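Local coordinates for putative trimethylamine methyltransferase (Rhizobium meliloti, PDB 4YYC), which probably transfers methyl groups, perhaps from a methylated amine such as trimethylamine, at the interface of chains A and B. Numbering follows the deposited sequence. Chains: chain A/B, Putative trimethylamine methyltransferase.

Contact 1: the interface of chains A and B. Residues chain A 249-250, 281-283, 288, 292; chain B 432, 436, 445, 450.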
# COMPACT_ATOMS: atom_id res chain seq x y z
N PRO A 249 -22.26 17.77 -5.13
CA PRO A 249 -22.26 18.35 -3.77
C PRO A 249 -23.65 18.63 -3.18
O PRO A 249 -24.47 19.30 -3.79
CB PRO A 249 -21.50 19.67 -3.94
CG PRO A 249 -21.72 20.04 -5.39
CD PRO A 249 -21.82 18.74 -6.15
N MSE A 250 -23.84 18.13 -1.95
CA MSE A 250 -24.83 18.62 -0.97
C MSE A 250 -26.26 18.49 -1.48
O MSE A 250 -27.10 19.33 -1.20
CB MSE A 250 -24.44 20.07 -0.57
CG MSE A 250 -23.06 20.09 0.14
SE MSE A 250 -22.53 21.96 0.49
CE MSE A 250 -21.83 22.44 -1.31
N MSE A 281 -16.82 17.42 -7.83
CA MSE A 281 -18.01 17.33 -6.95
C MSE A 281 -17.71 17.75 -5.53
O MSE A 281 -18.60 17.72 -4.69
CB MSE A 281 -18.58 15.91 -6.92
CG MSE A 281 -19.26 15.54 -8.23
SE MSE A 281 -17.96 14.60 -9.37
CE MSE A 281 -18.76 12.80 -9.21
N SER A 282 -16.47 18.14 -5.25
CA SER A 282 -16.07 18.71 -3.98
C SER A 282 -14.86 19.62 -4.26
O SER A 282 -14.32 19.59 -5.37
CB SER A 282 -15.66 17.63 -3.00
OG SER A 282 -14.39 17.10 -3.34
N PRO A 283 -14.43 20.42 -3.26
CA PRO A 283 -13.23 21.21 -3.46
C PRO A 283 -12.03 20.35 -3.81
O PRO A 283 -11.99 19.15 -3.47
CB PRO A 283 -13.02 21.90 -2.12
CG PRO A 283 -14.38 21.88 -1.48
CD PRO A 283 -15.00 20.60 -1.91
N GLY A 288 -11.17 20.67 2.37
CA GLY A 288 -12.48 21.07 1.86
C GLY A 288 -13.36 19.89 1.50
O GLY A 288 -14.58 19.92 1.76
N GLN A 292 -17.01 18.84 3.28
CA GLN A 292 -18.24 18.57 2.52
C GLN A 292 -18.77 17.16 2.78
O GLN A 292 -19.97 16.95 2.94
CB GLN A 292 -18.02 18.77 1.04
CG GLN A 292 -19.32 18.91 0.27
CD GLN A 292 -19.00 18.92 -1.22
OE1 GLN A 292 -18.46 19.87 -1.72
NE2 GLN A 292 -19.32 17.83 -1.92
N ALA B 432 -11.25 25.82 2.24
CA ALA B 432 -12.10 25.99 1.08
C ALA B 432 -13.51 26.41 1.38
O ALA B 432 -14.40 26.11 0.61
CB ALA B 432 -12.10 24.69 0.24
N ILE B 436 -16.86 26.32 -1.18
CA ILE B 436 -18.10 25.58 -0.84
C ILE B 436 -19.34 26.52 -0.92
O ILE B 436 -20.38 26.17 -1.48
CB ILE B 436 -17.99 24.85 0.52
CG1 ILE B 436 -16.83 23.83 0.49
CG2 ILE B 436 -19.30 24.16 0.87
CD1 ILE B 436 -16.55 23.17 1.82
N TYR B 445 -17.31 22.24 -9.00
CA TYR B 445 -16.15 23.03 -8.66
C TYR B 445 -15.10 23.20 -9.78
O TYR B 445 -14.07 23.86 -9.54
CB TYR B 445 -15.44 22.37 -7.48
CG TYR B 445 -16.22 22.41 -6.17
CD1 TYR B 445 -17.17 21.46 -5.88
CD2 TYR B 445 -15.92 23.37 -5.21
CE1 TYR B 445 -17.86 21.47 -4.66
CE2 TYR B 445 -16.60 23.41 -3.99
CZ TYR B 445 -17.57 22.46 -3.73
OH TYR B 445 -18.22 22.49 -2.52
N HIS B 450 -10.32 28.51 -6.98
CA HIS B 450 -9.79 27.60 -5.98
C HIS B 450 -9.32 26.30 -6.61
O HIS B 450 -8.23 25.83 -6.30
CB HIS B 450 -10.84 27.31 -4.91
CG HIS B 450 -10.28 26.66 -3.69
ND1 HIS B 450 -10.33 25.29 -3.49
CD2 HIS B 450 -9.65 27.17 -2.60
CE1 HIS B 450 -9.77 25.00 -2.33
NE2 HIS B 450 -9.35 26.12 -1.77

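Contact 2: the interface of chains A and B. Residues chain A 416, 419-420, 460; chain B 334-335.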
# COMPACT_ATOMS: atom_id res chain seq x y z
N MSE A 416 -4.36 -11.40 1.92
CA MSE A 416 -3.15 -10.85 2.55
C MSE A 416 -3.57 -9.83 3.58
O MSE A 416 -3.03 -9.79 4.67
CB MSE A 416 -2.24 -10.23 1.51
CG MSE A 416 -1.63 -11.37 0.75
SE MSE A 416 -0.40 -10.52 -0.56
CE MSE A 416 -0.62 -12.02 -1.86
N LYS A 419 -4.82 -11.53 6.73
CA LYS A 419 -3.72 -12.04 7.57
C LYS A 419 -2.98 -10.88 8.26
O LYS A 419 -2.67 -10.98 9.46
CB LYS A 419 -2.79 -12.89 6.71
CG LYS A 419 -1.58 -13.43 7.45
CD LYS A 419 -2.00 -14.40 8.58
CE LYS A 419 -0.78 -14.95 9.30
NZ LYS A 419 0.14 -15.60 8.32
N MSE A 420 -2.71 -9.79 7.53
CA MSE A 420 -2.04 -8.60 8.08
C MSE A 420 -2.76 -8.08 9.29
O MSE A 420 -2.15 -7.66 10.29
CB MSE A 420 -1.98 -7.50 7.01
CG MSE A 420 -1.39 -6.16 7.46
SE MSE A 420 0.56 -6.43 7.43
CE MSE A 420 0.55 -6.39 5.46
N TYR A 460 0.55 -16.41 4.96
CA TYR A 460 -0.42 -16.47 3.85
C TYR A 460 0.24 -16.94 2.53
O TYR A 460 1.37 -16.56 2.27
CB TYR A 460 -1.11 -15.10 3.64
CG TYR A 460 -2.08 -15.09 2.46
CD1 TYR A 460 -3.38 -15.56 2.59
CD2 TYR A 460 -1.68 -14.64 1.21
CE1 TYR A 460 -4.24 -15.59 1.52
CE2 TYR A 460 -2.54 -14.66 0.12
CZ TYR A 460 -3.81 -15.12 0.27
OH TYR A 460 -4.65 -15.15 -0.78
N PRO B 334 2.31 -10.40 4.12
CA PRO B 334 2.12 -9.67 5.39
C PRO B 334 3.31 -9.69 6.32
O PRO B 334 3.66 -8.67 6.93
CB PRO B 334 0.94 -10.39 6.04
CG PRO B 334 0.21 -11.01 4.91
CD PRO B 334 1.22 -11.36 3.87
N GLU B 335 3.98 -10.84 6.38
CA GLU B 335 5.01 -11.05 7.41
C GLU B 335 6.20 -10.07 7.25
O GLU B 335 6.55 -9.38 8.22
CB GLU B 335 5.42 -12.51 7.45
CG GLU B 335 4.25 -13.45 7.77
CD GLU B 335 3.23 -13.77 6.61
OE1 GLU B 335 3.47 -13.53 5.38
OE2 GLU B 335 2.12 -14.31 6.92

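Contact 1: the interface of chains A and B
B:Tyr445 lays one face of its phenol ring against the peptide joining A:Ser282 to A:Pro283, within a two-fold interface between copies of one protein. Here the 281-283 loop and helix 286-307 of chain A receive helix 433-439 of chain B and the loop after it, which carries the tyrosine. The peptide lies flat over the ring, with the carbonyl carbon of A:Ser282 3.5 Å from the centroid of the B:Tyr445 ring and offset toward the rim, and the nitrogen of A:Pro283 over the ring centre. Proline suits this place because its CG and CD add apolar surface beside the aromatic ring; it may also help that it leaves no buried N-H in need of a partner. Its own ring points the same way as the tyrosine, side by side, with CD of A:Pro283 3.7 Å from CZ of B:Tyr445.

The phenol hydroxyl gives the tip of B:Tyr445 a polar partner. OH of B:Tyr445 donates to OE1 of A:Gln292 at 2.7 Å, coming in tilted 22° from the plane of the side-chain carbonyl. A:Gln292 reaches this point with CG anti to its backbone N (chi1 -163°) and the chain extended beyond. The other end of the same amide settles its rotation: NE2 donates to the backbone O of A:Met281 at 2.9 Å, almost straight and in the amide plane. A loop carbonyl thus holds the glutamine ready for the phenol.

Beyond the tyrosine the contacts are mostly apolar. The beta-branched B:Ile436 divides its branches, CG1 against CG of A:Pro283 and CG2 toward the bent tip of A:Met250, a selenomethionine that crosses it at about a right angle. A:Gly288, without a side chain, lets the methyl of B:Ala432 approach its CA at 4.0 Å. The tight part is B:Tyr445, with 61 Å² hidden by the partner; at the loose margin B:His450 is poorly ordered and buries almost nothing. A:Pro249 is a distant neighbour of the phenol, its CB 4.1 Å from CE1 of B:Tyr445.

Contact 2: the interface of chains A and B
A helix start in one subunit meets the last turn of a helix in the other: B:Pro334 and B:Glu335 sit against A:Lys419, A:Met420 and A:Met416 in a mixed apolar and ionic patch of the two-fold interface, which would help to join the two chains if the deposited dimer is the working form. B:Pro334 hides more surface than any other residue of the patch. Its CG methylene lies against a carbonyl near the helix end, 3.5 Å from the backbone O of A:Met416, while its CB faces the backbone of A:Met420. Proline is at home in the first turn of a helix, where its nitrogen needs no hydrogen-bond partner, and its compact ring makes a firm knob.

The apolar contacts come from A:Met420 and A:Lys419. A:Met420, a selenomethionine, wraps the knob from another direction. CG is anti to the backbone N (chi1 176°), and bends farther along the chain carry the terminal CE to 3.6 Å from CA of B:Pro334. An unbranched, flexible chain can follow the proline's contour in this way.

A:Lys419 serves both halves. Its aliphatic stem crosses B:Pro334 at about a right angle, CG to CG at 3.9 Å, and bends at chi2 and chi4 then swing the amine toward the acid. NZ of A:Lys419 donates to OE2 of B:Glu335 at 2.8 Å, a salt bridge that meets the carboxylate oxygen nearly along its C-O axis. The backbone N of A:Tyr460, a residue next to an unmodelled segment, adds a weak hydrogen bond to the same oxygen at 3.3 Å. The ring of A:Tyr460 lies over helix 404-420, with the backbone N of A:Met416 above its centre. The positive amine may steady the carboxylate as an anion, as may the nearby helix start.

In the fold, B:Pro334 and B:Glu335 open helix 334-350, whereas A:Met416, A:Lys419 and A:Met420 close helix 404-420, with the loop residue A:Tyr460 alongside.

The centres of contact 1 and contact 2 lie about 38 Å apart, and the two share no residues. They draw on the same two parts of the sequence: each pairs the region around residues 416 to 460 of one chain with residues from 249 to 335 of the other, but with the roles of A and B exchanged. Because the interface is two-fold symmetric, each contact has a twin, so both chains give and receive in the same way. Helices 404-420 and 433-439 both take part in reaching the neighbour. Such widely spaced anchor points suggest a reciprocal, extended dimer, although the structure alone does not prove it in solution.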